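Local atomic coordinates of CheA (Treponema denticola, PDB entry 6Y1Y), a protein that probably relays chemoreceptor signals to the flagellar motors as a self-phosphorylating histidine kinase able to pass phosphate to CheB or CheY, here represented by its dimerization domain. Residues N28-E33 / V101-S106; T46-K51 / S84-V89. One frame throughout, in Å; residues are numbered along the deposited sequence.

Contact 1 (N28-E33 / V101-S106)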
ATOM      1  N   ASN B  28     -12.392  -6.594   0.123  1.00 13.45           N
ATOM      2  CA  ASN B  28     -12.231  -6.560   1.571  1.00 13.47           C
ATOM      3  C   ASN B  28     -10.898  -7.174   1.992  1.00 14.49           C
ATOM      4  O   ASN B  28     -10.192  -6.615   2.835  1.00 14.28           O
ATOM      5  CB  ASN B  28     -13.396  -7.282   2.253  1.00 13.86           C
ATOM      6  CG  ASN B  28     -13.274  -7.286   3.763  1.00 15.17           C
ATOM      7  OD1 ASN B  28     -13.277  -6.228   4.414  1.00 16.32           O
ATOM      8  ND2 ASN B  28     -13.148  -8.479   4.334  1.00 17.75           N
ATOM      9  N   GLN B  29     -10.527  -8.314   1.401  1.00 12.57           N
ATOM     10  CA  GLN B  29      -9.239  -8.913   1.727  1.00 13.30           C
ATOM     11  C   GLN B  29      -8.092  -7.993   1.335  1.00 15.42           C
ATOM     12  O   GLN B  29      -7.070  -7.950   2.032  1.00 13.69           O
ATOM     13  CB  GLN B  29      -9.115 -10.278   1.063  1.00 16.91           C
ATOM     14  CG  GLN B  29      -9.996 -11.338   1.739  1.00 20.51           C
ATOM     15  CD  GLN B  29      -9.741 -11.449   3.242  1.00 22.01           C
ATOM     16  OE1 GLN B  29     -10.649 -11.281   4.054  1.00 25.19           O
ATOM     17  NE2 GLN B  29      -8.499 -11.726   3.613  1.00 23.98           N
ATOM     18  N   SER B  30      -8.257  -7.226   0.252  1.00 10.71           N
ATOM     19  CA  SER B  30      -7.204  -6.287  -0.134  1.00 10.16           C
ATOM     20  C   SER B  30      -7.090  -5.151   0.868  1.00 11.16           C
ATOM     21  O   SER B  30      -5.982  -4.681   1.139  1.00 10.19           O
ATOM     22  CB  SER B  30      -7.476  -5.713  -1.523  1.00 10.91           C
ATOM     23  OG  SER B  30      -7.055  -6.598  -2.550  1.00 13.00           O
ATOM     24  N   THR B  31      -8.206  -4.704   1.464  1.00 12.22           N
ATOM     25  CA  THR B  31      -8.073  -3.686   2.508  1.00 13.44           C
ATOM     26  C   THR B  31      -7.287  -4.237   3.693  1.00 13.72           C
ATOM     27  O   THR B  31      -6.496  -3.512   4.308  1.00 12.94           O
ATOM     28  CB  THR B  31      -9.434  -3.160   2.984  1.00 12.43           C
ATOM     29  OG1 THR B  31     -10.106  -4.175   3.742  1.00 14.04           O
ATOM     30  CG2 THR B  31     -10.301  -2.707   1.808  1.00 14.47           C
ATOM     31  N   ILE B  32      -7.499  -5.512   4.028  1.00 13.58           N
ATOM     32  CA  ILE B  32      -6.774  -6.136   5.133  1.00 13.63           C
ATOM     33  C   ILE B  32      -5.308  -6.294   4.774  1.00 14.30           C
ATOM     34  O   ILE B  32      -4.417  -6.076   5.609  1.00 14.05           O
ATOM     35  CB  ILE B  32      -7.428  -7.480   5.496  1.00 13.60           C
ATOM     36  CG1 ILE B  32      -8.814  -7.229   6.095  1.00 18.45           C
ATOM     37  CG2 ILE B  32      -6.542  -8.253   6.457  1.00 17.08           C
ATOM     38  CD1 ILE B  32      -9.791  -8.357   5.843  1.00 17.89           C
ATOM     39  N   GLU B  33      -5.033  -6.658   3.522  1.00 12.49           N
ATOM     40  CA  GLU B  33      -3.651  -6.792   3.071  1.00 13.73           C
ATOM     41  C   GLU B  33      -2.898  -5.475   3.210  1.00 15.04           C
ATOM     42  O   GLU B  33      -1.761  -5.446   3.707  1.00 12.31           O
ATOM     43  CB  GLU B  33      -3.638  -7.283   1.623  1.00 12.78           C
ATOM     44  CG  GLU B  33      -2.273  -7.589   1.072  1.00 17.14           C
ATOM     45  CD  GLU B  33      -2.321  -8.424  -0.193  1.00 22.54           C
ATOM     46  OE1 GLU B  33      -3.384  -8.477  -0.851  1.00 16.98           O
ATOM     47  OE2 GLU B  33      -1.282  -9.031  -0.533  1.00 29.18           O
ATOM     48  N   VAL B 101      -0.923  -4.336  -4.703  1.00  7.79           N
ATOM     49  CA  VAL B 101      -1.471  -3.374  -5.662  1.00  9.57           C
ATOM     50  C   VAL B 101      -2.011  -4.096  -6.887  1.00  8.69           C
ATOM     51  O   VAL B 101      -3.118  -3.809  -7.359  1.00  8.47           O
ATOM     52  CB  VAL B 101      -0.410  -2.322  -6.059  1.00  8.18           C
ATOM     53  CG1 VAL B 101      -0.958  -1.404  -7.163  1.00 11.27           C
ATOM     54  CG2 VAL B 101       0.023  -1.502  -4.842  1.00 11.92           C
ATOM     55  N   THR B 102      -1.262  -5.073  -7.398  1.00  9.29           N
ATOM     56  CA  THR B 102      -1.697  -5.810  -8.583  1.00  8.50           C
ATOM     57  C   THR B 102      -3.028  -6.523  -8.352  1.00  9.47           C
ATOM     58  O   THR B 102      -3.922  -6.485  -9.214  1.00  9.34           O
ATOM     59  CB  THR B 102      -0.597  -6.800  -8.969  1.00  8.50           C
ATOM     60  OG1 THR B 102       0.528  -6.058  -9.468  1.00 10.84           O
ATOM     61  CG2 THR B 102      -1.090  -7.785 -10.029  1.00 10.76           C
ATOM     62  N   LYS B 103      -3.182  -7.171  -7.198  1.00  8.74           N
ATOM     63  CA  LYS B 103      -4.434  -7.853  -6.885  1.00  9.68           C
ATOM     64  C   LYS B 103      -5.594  -6.865  -6.778  1.00  9.70           C
ATOM     65  O   LYS B 103      -6.687  -7.104  -7.316  1.00 10.60           O
ATOM     66  CB  LYS B 103      -4.268  -8.632  -5.584  1.00 10.82           C
ATOM     67  CG  LYS B 103      -5.531  -9.311  -5.105  1.00 17.22           C
ATOM     68  CD  LYS B 103      -5.305 -10.005  -3.775  1.00 19.47           C
ATOM     69  CE  LYS B 103      -6.611 -10.601  -3.250  1.00 29.28           C
ATOM     70  NZ  LYS B 103      -6.396 -11.475  -2.060  1.00 33.07           N
ATOM     71  N   PHE B 104      -5.370  -5.744  -6.092  1.00  9.27           N
ATOM     72  CA  PHE B 104      -6.405  -4.722  -5.965  1.00 11.49           C
ATOM     73  C   PHE B 104      -6.819  -4.184  -7.337  1.00 10.32           C
ATOM     74  O   PHE B 104      -8.013  -4.091  -7.641  1.00 11.31           O
ATOM     75  CB  PHE B 104      -5.880  -3.615  -5.040  1.00  9.86           C
ATOM     76  CG  PHE B 104      -6.823  -2.451  -4.835  1.00  9.69           C
ATOM     77  CD1 PHE B 104      -8.188  -2.575  -5.023  1.00 10.38           C
ATOM     78  CD2 PHE B 104      -6.331  -1.238  -4.396  1.00 10.39           C
ATOM     79  CE1 PHE B 104      -9.034  -1.485  -4.822  1.00 12.60           C
ATOM     80  CE2 PHE B 104      -7.179  -0.144  -4.188  1.00  9.13           C
ATOM     81  CZ  PHE B 104      -8.526  -0.273  -4.404  1.00 12.12           C
ATOM     82  N   LYS B 105      -5.846  -3.856  -8.189  1.00  9.88           N
ATOM     83  CA  LYS B 105      -6.171  -3.373  -9.529  1.00  9.79           C
ATOM     84  C   LYS B 105      -7.012  -4.388 -10.292  1.00  9.81           C
ATOM     85  O   LYS B 105      -7.911  -4.010 -11.056  1.00 11.36           O
ATOM     86  CB  LYS B 105      -4.890  -3.054 -10.299  1.00  9.44           C
ATOM     87  CG  LYS B 105      -4.220  -1.763  -9.887  1.00  9.80           C
ATOM     88  CD  LYS B 105      -2.926  -1.602 -10.662  1.00 10.61           C
ATOM     89  CE  LYS B 105      -2.407  -0.185 -10.564  1.00 15.92           C
ATOM     90  NZ  LYS B 105      -1.149  -0.026 -11.345  1.00 20.08           N
ATOM     91  N   SER B 106      -6.705  -5.676 -10.132  1.00  9.23           N
ATOM     92  CA  SER B 106      -7.454  -6.713 -10.838  1.00 11.58           C
ATOM     93  C   SER B 106      -8.908  -6.736 -10.391  1.00 12.11           C
ATOM     94  O   SER B 106      -9.823  -6.727 -11.223  1.00 13.86           O
ATOM     95  CB  SER B 106      -6.796  -8.073 -10.600  1.00 11.72           C
ATOM     96  OG  SER B 106      -7.450  -9.097 -11.331  1.00 12.21           O
TER
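Ser30 sets its hydroxyl against the backbone of Phe104, and within 28-33 and 101-106 the backbones come nearest here, 6.1 Å from Ser30 CA to Phe104 CA. A chi1 of -82° sets the oxygen beside its own backbone N and anti to its carbonyl carbon, and from there Ser30 OG lies 4.0 Å from Phe104 CA, with Phe104 CB almost as near. No hydrogen bond crosses here; a small side chain simply lies against the opposite helix. The Phe104 ring leads on past the pair: it packs on Leu27 and Phe34 of its own chain and stacks on Phe104 of the second subunit, which buries this flank.

The other flank is looser and faces solvent. Lys103 reaches over from 101-106 with its chain fully extended, its CG, CD and CE passing Ser30 OG. Its CD also lies 3.8 Å from Glu33 OE1, the two side chains crossing obliquely. The opposite charges lie near each other, Lys103 NZ 4.4 Å from Glu33 OE1, beyond salt-bridge distance, and any attraction is probably a loose one. The ammonium lies by the CB of Gln29, whose amide turns away.

With local axes 9.9 Å apart and 157° between their directions, 28-33 and 101-106 pack as neighbouring antiparallel helices of a long hairpin; two such hairpins pair into the four-helix bundle of the CheA dimerization domain.

Contact 2 (T46-K51 / S84-V89)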
ATOM      1  N   THR B  46      10.523   1.628  12.338  1.00  9.52           N
ATOM      2  CA  THR B  46      11.101   1.850  13.660  1.00  9.88           C
ATOM      3  C   THR B  46      12.472   1.187  13.776  1.00  8.76           C
ATOM      4  O   THR B  46      13.428   1.786  14.288  1.00  9.54           O
ATOM      5  CB  THR B  46      10.142   1.318  14.729  1.00 13.74           C
ATOM      6  OG1 THR B  46       8.871   1.972  14.598  1.00 13.89           O
ATOM      7  CG2 THR B  46      10.700   1.581  16.125  1.00 16.51           C
ATOM      8  N   ILE B  47      12.590  -0.051  13.292  1.00 10.49           N
ATOM      9  CA  ILE B  47      13.875  -0.743  13.312  1.00  7.99           C
ATOM     10  C   ILE B  47      14.856  -0.061  12.367  1.00  8.65           C
ATOM     11  O   ILE B  47      16.046   0.104  12.688  1.00  9.51           O
ATOM     12  CB  ILE B  47      13.683  -2.235  12.974  1.00  6.47           C
ATOM     13  CG1 ILE B  47      12.655  -2.887  13.910  1.00 10.34           C
ATOM     14  CG2 ILE B  47      15.004  -2.979  13.084  1.00 10.89           C
ATOM     15  CD1 ILE B  47      12.931  -2.648  15.376  1.00 13.02           C
ATOM     16  N   TYR B  48      14.367   0.376  11.200  1.00  9.12           N
ATOM     17  CA  TYR B  48      15.238   1.053  10.245  1.00  8.55           C
ATOM     18  C   TYR B  48      15.865   2.293  10.862  1.00  9.09           C
ATOM     19  O   TYR B  48      17.071   2.529  10.707  1.00  8.15           O
ATOM     20  CB  TYR B  48      14.424   1.438   8.995  1.00  6.68           C
ATOM     21  CG  TYR B  48      15.114   2.423   8.057  1.00  7.24           C
ATOM     22  CD1 TYR B  48      15.985   1.971   7.085  1.00  9.26           C
ATOM     23  CD2 TYR B  48      14.883   3.796   8.153  1.00  9.97           C
ATOM     24  CE1 TYR B  48      16.638   2.858   6.234  1.00  8.98           C
ATOM     25  CE2 TYR B  48      15.535   4.701   7.297  1.00  7.11           C
ATOM     26  CZ  TYR B  48      16.403   4.209   6.349  1.00  8.47           C
ATOM     27  OH  TYR B  48      17.055   5.075   5.499  1.00  8.16           O
ATOM     28  N   LYS B  49      15.076   3.085  11.599  1.00  8.05           N
ATOM     29  CA  LYS B  49      15.618   4.296  12.198  1.00  9.58           C
ATOM     30  C   LYS B  49      16.589   3.959  13.325  1.00  7.25           C
ATOM     31  O   LYS B  49      17.614   4.627  13.482  1.00  9.92           O
ATOM     32  CB  LYS B  49      14.480   5.191  12.687  1.00  9.13           C
ATOM     33  CG  LYS B  49      13.700   5.839  11.547  1.00 11.05           C
ATOM     34  CD  LYS B  49      12.592   6.743  12.074  1.00 14.72           C
ATOM     35  CE  LYS B  49      11.584   7.008  10.975  1.00 17.32           C
ATOM     36  NZ  LYS B  49      10.419   7.803  11.452  1.00 28.78           N
ATOM     37  N   ASP B  50      16.297   2.911  14.105  1.00  8.34           N
ATOM     38  CA  ASP B  50      17.225   2.492  15.159  1.00  9.98           C
ATOM     39  C   ASP B  50      18.565   2.080  14.562  1.00  8.00           C
ATOM     40  O   ASP B  50      19.631   2.486  15.048  1.00  9.10           O
ATOM     41  CB  ASP B  50      16.621   1.337  15.962  1.00 11.11           C
ATOM     42  CG  ASP B  50      17.558   0.822  17.045  1.00 10.81           C
ATOM     43  OD1 ASP B  50      17.873   1.602  17.968  1.00 14.18           O
ATOM     44  OD2 ASP B  50      17.984  -0.361  16.975  1.00 13.45           O
ATOM     45  N   LYS B  51      18.528   1.289  13.492  1.00  8.05           N
ATOM     46  CA  LYS B  51      19.767   0.831  12.869  1.00  9.11           C
ATOM     47  C   LYS B  51      20.518   1.985  12.217  1.00  8.79           C
ATOM     48  O   LYS B  51      21.750   2.061  12.304  1.00 10.19           O
ATOM     49  CB  LYS B  51      19.452  -0.243  11.832  1.00  8.84           C
ATOM     50  CG  LYS B  51      18.906  -1.547  12.409  1.00 10.58           C
ATOM     51  CD  LYS B  51      18.890  -2.637  11.342  1.00 11.94           C
ATOM     52  CE  LYS B  51      18.270  -3.927  11.835  1.00 11.49           C
ATOM     53  NZ  LYS B  51      19.064  -4.540  12.926  1.00 11.99           N
ATOM     54  N   SER B  84      24.686  -4.642   6.498  1.00  8.78           N
ATOM     55  CA  SER B  84      23.833  -5.662   5.893  1.00  9.45           C
ATOM     56  C   SER B  84      22.520  -5.824   6.652  1.00  9.70           C
ATOM     57  O   SER B  84      21.479  -6.075   6.034  1.00  9.56           O
ATOM     58  CB  SER B  84      24.573  -6.996   5.771  1.00 11.14           C
ATOM     59  OG  SER B  84      25.084  -7.450   6.999  1.00 11.76           O
ATOM     60  N   SER B  85      22.529  -5.659   7.979  1.00  8.02           N
ATOM     61  CA  SER B  85      21.261  -5.705   8.702  1.00  8.70           C
ATOM     62  C   SER B  85      20.345  -4.575   8.249  1.00  7.79           C
ATOM     63  O   SER B  85      19.135  -4.766   8.079  1.00 10.46           O
ATOM     64  CB  SER B  85      21.506  -5.593  10.206  1.00  8.73           C
ATOM     65  OG  SER B  85      22.007  -6.808  10.757  1.00 10.98           O
ATOM     66  N   LEU B  86      20.916  -3.392   8.033  1.00  9.47           N
ATOM     67  CA  LEU B  86      20.141  -2.240   7.588  1.00  8.43           C
ATOM     68  C   LEU B  86      19.579  -2.436   6.180  1.00  8.62           C
ATOM     69  O   LEU B  86      18.421  -2.090   5.913  1.00  8.64           O
ATOM     70  CB  LEU B  86      21.027  -0.993   7.675  1.00  7.92           C
ATOM     71  CG  LEU B  86      20.428   0.357   7.291  1.00 10.28           C
ATOM     72  CD1 LEU B  86      19.171   0.626   8.109  1.00 10.60           C
ATOM     73  CD2 LEU B  86      21.442   1.453   7.501  1.00 10.73           C
ATOM     74  N   LEU B  87      20.380  -2.999   5.268  1.00  7.80           N
ATOM     75  CA  LEU B  87      19.909  -3.229   3.907  1.00  7.46           C
ATOM     76  C   LEU B  87      18.718  -4.174   3.864  1.00  9.55           C
ATOM     77  O   LEU B  87      17.904  -4.100   2.940  1.00  9.86           O
ATOM     78  CB  LEU B  87      21.029  -3.799   3.038  1.00  8.81           C
ATOM     79  CG  LEU B  87      22.222  -2.905   2.740  1.00  9.14           C
ATOM     80  CD1 LEU B  87      23.201  -3.702   1.912  1.00 10.25           C
ATOM     81  CD2 LEU B  87      21.753  -1.680   1.962  1.00  9.82           C
ATOM     82  N   GLU B  88      18.594  -5.073   4.834  1.00  8.47           N
ATOM     83  CA  GLU B  88      17.563  -6.102   4.764  1.00  9.63           C
ATOM     84  C   GLU B  88      16.389  -5.825   5.681  1.00  7.81           C
ATOM     85  O   GLU B  88      15.502  -6.670   5.786  1.00  9.43           O
ATOM     86  CB  GLU B  88      18.169  -7.474   5.118  1.00 10.72           C
ATOM     87  CG  GLU B  88      19.291  -7.895   4.171  1.00 11.82           C
ATOM     88  CD  GLU B  88      19.881  -9.265   4.491  1.00 15.73           C
ATOM     89  OE1 GLU B  88      19.888  -9.666   5.674  1.00 16.61           O
ATOM     90  OE2 GLU B  88      20.342  -9.942   3.539  1.00 17.66           O
ATOM     91  N   VAL B  89      16.319  -4.630   6.279  1.00  7.35           N
ATOM     92  CA  VAL B  89      15.370  -4.446   7.379  1.00  8.85           C
ATOM     93  C   VAL B  89      13.911  -4.526   6.916  1.00  7.54           C
ATOM     94  O   VAL B  89      13.045  -4.979   7.683  1.00  9.66           O
ATOM     95  CB  VAL B  89      15.673  -3.142   8.144  1.00  9.41           C
ATOM     96  CG1 VAL B  89      15.391  -1.933   7.305  1.00 10.62           C
ATOM     97  CG2 VAL B  89      14.893  -3.078   9.462  1.00 12.52           C
TER
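The ring of Tyr48 meets Val89 at its edge: CG1 of the valine lies near the ring plane, and the two side chains stand at about a right angle. Leu86 approaches obliquely, its CD1 3.6 Å from Tyr48 CD1. Across the dimer the ring packs edge-to-face with Tyr48 of the second subunit, and its hydroxyl is hydrogen-bonded to the backbone O of Leu86 of that subunit, so a phenol at the subunit interface has its polar end satisfied.

Val89 works with both branches. CG1 sits between the backbone N and carbonyl carbon (chi1 68°) and also packs on Tyr48 CB, while CG2, anti to the N, lies 3.6 Å from Ile47 CG2. The valine sits just past the end of a helical arm and points its CB toward 46-51; Glu88 is the first residue to leave helical phi/psi, and Val89 N makes a weak bond to Leu86 O. The contact thus falls at a break in the returning side of the antiparallel helical hairpin, opposite the unbroken helix 7-67.

Lys51 closes the other end. Its CB rests 3.8 Å from Leu86 CD1, and its CD and CE run past the carbonyl of Ser85. A bend at chi4 (-64°) brings NZ to 3.8 Å from Ser85 CB, a touch without a hydrogen bond. Leu86 packs further on Thr52 and Leu55 of helix 7-67.

Overall arrangement
Both contacts hang on helix 7-67: it meets helix 93-125 at contact 1, nearer its start, and helix 72-87 at contact 2, further along. Along the chain contact 2 is nested inside the loop that contact 1 closes. Their centres are 27 Å apart and their nearest atoms about 15 Å, so they do not touch; the centre of contact 1 lies about 7 Å, and that of contact 2 about 20 Å, from the centre of the chain. Both also touch the second subunit. The ATP-binding and phosphorylation domains of the kinase lie outside this construct, so neither contact belongs to a catalytic site here.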